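Local coordinates for protein quinone reductase (Klebsiella pneumoniae subsp. pneumoniae, PDB 4GI5) that binds flavin-adenine dinucleotide in a flavodoxin-like fold and probably reduces quinones with NAD(P)H as electron donor, at residues E55-S59 / E106-W112; E209-P213 / T244-F249. All coordinates share one frame; numbering follows the deposited sequence.

Contact 1: E55-S59 / E106-W112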
loop_
_atom_site.group_PDB
_atom_site.type_symbol
_atom_site.label_atom_id
_atom_site.label_comp_id
_atom_site.label_asym_id
_atom_site.label_seq_id
_atom_site.Cartn_x
_atom_site.Cartn_y
_atom_site.Cartn_z
ATOM N N GLU B 55 6.779 4.298 -28.797
ATOM C CA GLU B 55 5.385 4.300 -28.830
ATOM C C GLU B 55 4.907 4.266 -27.323
ATOM O O GLU B 55 5.525 3.554 -26.498
ATOM C CB GLU B 55 4.873 3.029 -29.397
ATOM C CG GLU B 55 4.981 2.853 -30.911
ATOM C CD GLU B 55 4.365 1.511 -31.283
ATOM O OE1 GLU B 55 5.149 0.620 -31.646
ATOM O OE2 GLU B 55 3.123 1.339 -31.087
ATOM N N VAL B 56 3.853 4.979 -27.051
ATOM C CA VAL B 56 3.395 5.200 -25.620
ATOM C C VAL B 56 1.924 4.913 -25.565
ATOM O O VAL B 56 1.158 5.436 -26.336
ATOM C CB VAL B 56 3.683 6.608 -25.095
ATOM C CG1 VAL B 56 3.228 6.693 -23.616
ATOM C CG2 VAL B 56 5.150 6.934 -25.172
ATOM N N GLN B 57 1.474 4.009 -24.681
ATOM C CA GLN B 57 0.094 3.948 -24.300
ATOM C C GLN B 57 -0.033 4.395 -22.806
ATOM O O GLN B 57 0.917 4.250 -22.051
ATOM C CB GLN B 57 -0.463 2.542 -24.441
ATOM C CG GLN B 57 -0.704 2.046 -25.887
ATOM C CD GLN B 57 -1.561 0.790 -25.860
ATOM O OE1 GLN B 57 -1.084 -0.304 -25.964
ATOM N NE2 GLN B 57 -2.818 0.968 -25.582
ATOM N N VAL B 58 -1.173 4.941 -22.472
ATOM C CA VAL B 58 -1.405 5.571 -21.139
ATOM C C VAL B 58 -2.618 4.999 -20.570
ATOM O O VAL B 58 -3.640 4.850 -21.243
ATOM C CB VAL B 58 -1.541 7.084 -21.218
ATOM C CG1 VAL B 58 -1.700 7.668 -19.785
ATOM C CG2 VAL B 58 -0.284 7.632 -21.827
ATOM N N SER B 59 -2.566 4.667 -19.252
ATOM C CA SER B 59 -3.768 4.342 -18.550
ATOM C C SER B 59 -3.924 5.419 -17.476
ATOM O O SER B 59 -3.383 5.297 -16.378
ATOM C CB SER B 59 -3.681 2.941 -17.910
ATOM O OG SER B 59 -3.700 1.945 -18.911
ATOM N N GLU B 106 -6.521 -3.747 -19.923
ATOM C CA GLU B 106 -5.239 -3.513 -19.209
ATOM C C GLU B 106 -4.242 -4.625 -19.338
ATOM O O GLU B 106 -3.046 -4.395 -19.476
ATOM C CB GLU B 106 -5.512 -3.152 -17.751
ATOM C CG GLU B 106 -6.373 -1.874 -17.528
ATOM C CD GLU B 106 -5.771 -0.685 -18.149
ATOM O OE1 GLU B 106 -4.604 -0.290 -17.848
ATOM O OE2 GLU B 106 -6.456 -0.099 -19.112
ATOM N N GLN B 107 -4.722 -5.864 -19.234
ATOM C CA GLN B 107 -3.870 -6.986 -19.378
ATOM C C GLN B 107 -3.223 -6.996 -20.787
ATOM O O GLN B 107 -2.018 -7.240 -20.937
ATOM C CB GLN B 107 -4.613 -8.288 -19.146
ATOM C CG GLN B 107 -5.139 -8.389 -17.720
ATOM C CD GLN B 107 -5.885 -9.633 -17.407
ATOM O OE1 GLN B 107 -6.392 -10.348 -18.297
ATOM N NE2 GLN B 107 -6.085 -9.853 -16.119
ATOM N N GLU B 108 -4.038 -6.656 -21.796
ATOM C CA GLU B 108 -3.464 -6.582 -23.193
ATOM C C GLU B 108 -2.415 -5.484 -23.312
ATOM O O GLU B 108 -1.406 -5.693 -23.965
ATOM C CB GLU B 108 -4.661 -6.394 -24.206
ATOM C CG GLU B 108 -5.359 -7.736 -24.329
ATOM C CD GLU B 108 -6.645 -7.754 -25.169
ATOM O OE1 GLU B 108 -7.181 -6.663 -25.478
ATOM O OE2 GLU B 108 -7.153 -8.885 -25.461
ATOM N N LYS B 109 -2.607 -4.330 -22.617
ATOM C CA LYS B 109 -1.596 -3.267 -22.617
ATOM C C LYS B 109 -0.286 -3.745 -22.035
ATOM O O LYS B 109 0.806 -3.461 -22.540
ATOM C CB LYS B 109 -2.063 -2.016 -21.911
ATOM C CG LYS B 109 -3.157 -1.247 -22.621
ATOM C CD LYS B 109 -3.706 -0.188 -21.649
ATOM C CE LYS B 109 -4.942 0.454 -22.177
ATOM N NZ LYS B 109 -5.350 1.569 -21.202
ATOM N N LEU B 110 -0.361 -4.489 -20.916
ATOM C CA LEU B 110 0.817 -4.970 -20.285
ATOM C C LEU B 110 1.548 -5.966 -21.199
ATOM O O LEU B 110 2.755 -5.971 -21.232
ATOM C CB LEU B 110 0.412 -5.695 -18.975
ATOM C CG LEU B 110 0.031 -4.731 -17.869
ATOM C CD1 LEU B 110 -0.720 -5.495 -16.791
ATOM C CD2 LEU B 110 1.250 -4.112 -17.246
ATOM N N LEU B 111 0.809 -6.864 -21.814
ATOM C CA LEU B 111 1.454 -7.814 -22.769
ATOM C C LEU B 111 2.116 -7.113 -23.956
ATOM O O LEU B 111 3.216 -7.500 -24.383
ATOM C CB LEU B 111 0.453 -8.862 -23.225
ATOM C CG LEU B 111 -0.095 -9.832 -22.144
ATOM C CD1 LEU B 111 -1.153 -10.743 -22.701
ATOM C CD2 LEU B 111 1.015 -10.600 -21.485
ATOM N N TRP B 112 1.517 -6.017 -24.416
ATOM C CA TRP B 112 2.087 -5.202 -25.494
ATOM C C TRP B 112 3.353 -4.517 -25.132
ATOM O O TRP B 112 4.299 -4.381 -25.922
ATOM C CB TRP B 112 0.968 -4.207 -25.902
ATOM C CG TRP B 112 1.412 -3.071 -26.802
ATOM C CD1 TRP B 112 1.431 -3.066 -28.216
ATOM C CD2 TRP B 112 1.874 -1.783 -26.392
ATOM N NE1 TRP B 112 1.891 -1.858 -28.668
ATOM C CE2 TRP B 112 2.184 -1.039 -27.600
ATOM C CE3 TRP B 112 2.007 -1.156 -25.161
ATOM C CZ2 TRP B 112 2.689 0.252 -27.569
ATOM C CZ3 TRP B 112 2.572 0.126 -25.123
ATOM C CH2 TRP B 112 2.853 0.856 -26.327
HETATM O O HOH W 1 2.231 -1.191 -31.367
HETATM O O HOH W 2 -5.196 3.749 -23.002
#

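Contact 2: E209-P213 / T244-F249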
loop_
_atom_site.group_PDB
_atom_site.type_symbol
_atom_site.label_atom_id
_atom_site.label_comp_id
_atom_site.label_asym_id
_atom_site.label_seq_id
_atom_site.Cartn_x
_atom_site.Cartn_y
_atom_site.Cartn_z
ATOM N N GLU B 209 11.924 -6.809 -14.589
ATOM C CA GLU B 209 13.192 -6.200 -14.101
ATOM C C GLU B 209 12.824 -4.805 -13.566
ATOM O O GLU B 209 12.293 -4.020 -14.348
ATOM C CB GLU B 209 14.180 -6.086 -15.269
ATOM C CG GLU B 209 14.611 -7.449 -15.756
ATOM C CD GLU B 209 15.816 -7.301 -16.686
ATOM O OE1 GLU B 209 15.758 -6.444 -17.594
ATOM O OE2 GLU B 209 16.836 -7.939 -16.431
ATOM N N VAL B 210 13.094 -4.544 -12.283
ATOM C CA VAL B 210 12.660 -3.308 -11.712
ATOM C C VAL B 210 13.824 -2.310 -11.705
ATOM O O VAL B 210 14.901 -2.579 -11.168
ATOM C CB VAL B 210 12.181 -3.533 -10.268
ATOM C CG1 VAL B 210 11.569 -2.243 -9.735
ATOM C CG2 VAL B 210 11.236 -4.754 -10.245
ATOM N N LEU B 211 13.624 -1.173 -12.338
ATOM C CA LEU B 211 14.621 -0.137 -12.285
ATOM C C LEU B 211 14.540 0.633 -10.996
ATOM O O LEU B 211 13.453 0.735 -10.394
ATOM C CB LEU B 211 14.439 0.787 -13.477
ATOM C CG LEU B 211 14.342 0.120 -14.825
ATOM C CD1 LEU B 211 14.287 1.188 -15.857
ATOM C CD2 LEU B 211 15.567 -0.691 -15.052
ATOM N N PRO B 212 15.631 1.283 -10.553
ATOM C CA PRO B 212 15.562 2.189 -9.399
ATOM C C PRO B 212 14.504 3.238 -9.584
ATOM O O PRO B 212 14.311 3.692 -10.731
ATOM C CB PRO B 212 16.963 2.847 -9.361
ATOM C CG PRO B 212 17.828 1.806 -9.984
ATOM C CD PRO B 212 17.022 1.246 -11.117
ATOM N N PRO B 213 13.735 3.516 -8.551
ATOM C CA PRO B 213 12.640 4.480 -8.705
ATOM C C PRO B 213 13.147 5.898 -8.894
ATOM O O PRO B 213 14.244 6.198 -8.424
ATOM C CB PRO B 213 11.904 4.332 -7.384
ATOM C CG PRO B 213 12.955 3.919 -6.382
ATOM C CD PRO B 213 13.842 3.035 -7.173
ATOM N N THR B 244 19.883 1.386 -17.738
ATOM C CA THR B 244 20.102 1.456 -16.286
ATOM C C THR B 244 20.073 0.046 -15.713
ATOM O O THR B 244 19.264 -0.792 -16.190
ATOM C CB THR B 244 18.889 2.297 -15.722
ATOM O OG1 THR B 244 18.975 3.648 -16.195
ATOM C CG2 THR B 244 18.851 2.327 -14.227
ATOM N N GLU B 245 20.922 -0.220 -14.764
ATOM C CA GLU B 245 20.987 -1.563 -14.168
ATOM C C GLU B 245 19.692 -1.720 -13.271
ATOM O O GLU B 245 19.485 -0.889 -12.441
ATOM C CB GLU B 245 22.173 -1.631 -13.222
ATOM C CG GLU B 245 22.472 -2.988 -12.707
ATOM C CD GLU B 245 22.990 -3.865 -13.848
ATOM O OE1 GLU B 245 23.606 -3.287 -14.798
ATOM O OE2 GLU B 245 22.751 -5.098 -13.796
ATOM N N PRO B 246 18.996 -2.830 -13.438
ATOM C CA PRO B 246 17.894 -3.118 -12.468
ATOM C C PRO B 246 18.300 -3.329 -11.093
ATOM O O PRO B 246 19.415 -3.694 -10.784
ATOM C CB PRO B 246 17.237 -4.364 -13.014
ATOM C CG PRO B 246 17.707 -4.470 -14.449
ATOM C CD PRO B 246 19.103 -3.858 -14.454
ATOM N N ILE B 247 17.359 -3.126 -10.161
ATOM C CA ILE B 247 17.588 -3.490 -8.763
ATOM C C ILE B 247 17.874 -5.011 -8.747
ATOM O O ILE B 247 17.096 -5.815 -9.308
ATOM C CB ILE B 247 16.306 -3.198 -7.924
ATOM C CG1 ILE B 247 15.977 -1.711 -7.991
ATOM C CG2 ILE B 247 16.433 -3.657 -6.488
ATOM C CD1 ILE B 247 14.596 -1.333 -7.370
ATOM N N PRO B 248 18.921 -5.429 -8.005
ATOM C CA PRO B 248 19.399 -6.838 -8.168
ATOM C C PRO B 248 18.645 -7.774 -7.123
ATOM O O PRO B 248 19.224 -8.395 -6.218
ATOM C CB PRO B 248 20.926 -6.712 -7.847
ATOM C CG PRO B 248 20.984 -5.671 -6.812
ATOM C CD PRO B 248 19.975 -4.603 -7.345
ATOM N N PHE B 249 17.317 -7.778 -7.220
ATOM C CA PHE B 249 16.540 -8.623 -6.385
ATOM C C PHE B 249 16.883 -10.110 -6.700
ATOM O O PHE B 249 17.076 -10.488 -7.880
ATOM C CB PHE B 249 15.044 -8.419 -6.609
ATOM C CG PHE B 249 14.517 -7.091 -6.107
ATOM C CD1 PHE B 249 14.645 -6.736 -4.771
ATOM C CD2 PHE B 249 13.711 -6.355 -6.908
ATOM C CE1 PHE B 249 14.072 -5.553 -4.275
ATOM C CE2 PHE B 249 13.124 -5.168 -6.395
ATOM C CZ PHE B 249 13.280 -4.815 -5.132
HETATM O O HOH W 3 14.773 -6.252 -10.692
#

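Contact 1: E55-S59 / E106-W112
The chi1 torsion of W112 (168°) sets its CG opposite the backbone N and swings the indole out from the helix toward Q57 and E55. Q57 keeps CG beside its own N (chi1 -73°), and its chain, extended beyond CG, lies over one face of that ring. Its CG sits 4.0 Å from the centroid of the six-membered ring of W112, a CH-pi contact. Further along, Q57 OE1 comes within 3.3 Å of W112 CD2, with the amide plane inclined to the ring at 78°. E55 OE2 lies at the ring edge, where a water accepts from W112 NE1 and donates to E55 OE2. At the other end, S59 OG donates to the syn lone pair of E106 OE1 (2.6 Å). S59 OG accepts from K109 NZ at 2.8 Å. K109 NZ also forms a salt bridge with E106 OE2 (2.9 Å), which closes a polar ring of S59, E106 and K109. W134 NE1 is a second donor to E106 OE1. Strand 55-60 is an outermost strand of the parallel sheet, hydrogen-bonded to strand 24-29. Helix 101-112 packs on one face of it, roughly antiparallel to the strand, and helix 37-51 packs against V56 and V58 on the other.

Contact 2: E209-P213 / T244-F249
V210 O and I247 N form the one direct hydrogen bond between 209-213 and 244-249. The bond is 2.7 Å long. The donor lies almost straight ahead of the carbonyl, at a C=O...N angle of 176°. A water links the same two residues a second time. It accepts from V210 N and donates to I247 O. Both backbone polar groups of V210 are therefore tied to I247, one directly and one through solvent.

Apolar contacts lie beside this pairing. With CG1 of I247 beside the backbone N (chi1 -61°) and the chain extended beyond it, I247 CD1 reaches V210 CG1 at 3.9 Å. It also lies near L211 O and the ring of P213. V210 CG2 meets the edge of the F249 ring, with CE2 4.3 Å away. Within 244-249, I247 CG2 sits over the centre of one face of the F249 ring, 3.5 Å above the plane.

The setting is one side edge of the parallel flavodoxin-like sheet, at the start of strand 209-216. This is the last strand of the sheet in sequence and an outermost one within the chain. The segment 244-249 follows helix 224-239 and passes across the start of this strand, with the two directions 107° apart. P248 is the centre of an inverse gamma turn in it.

The prolines make much of the rest. P246 CG packs on E209 CB at 4.0 Å. P212 CD lies 3.5 Å from E245 O and also touches T244 CG2. The P212 ring and the T244 side chain run past each other in opposite directions. L211 CD2 approaches T244 O and the P246 ring. T244 OG1 turns elsewhere and bonds to T240 O. R168 NH1 hydrogen-bonds to T244 O, and R237 NH2 to P212 O.

Contact 1 and contact 2 lie at the two outermost strands of the same parallel five-stranded sheet. Contact 1 uses strand 55-60, and contact 2 uses strand 209-216. Strands 24-29, 115-121 and 168-174 lie between them. The centres are 21 Å apart, and the nearest atoms are about 11 Å apart, so the contacts do not touch. Along the chain they come in series, with contact 1 complete before contact 2 begins. Contact 1 joins a strand to a helix of the core fold. Contact 2 joins a strand to the segment after the last long helix. The two contacts therefore lie at opposite edges of the sheet, and FAD-binding residues such as L122, just after the middle strand, lie between.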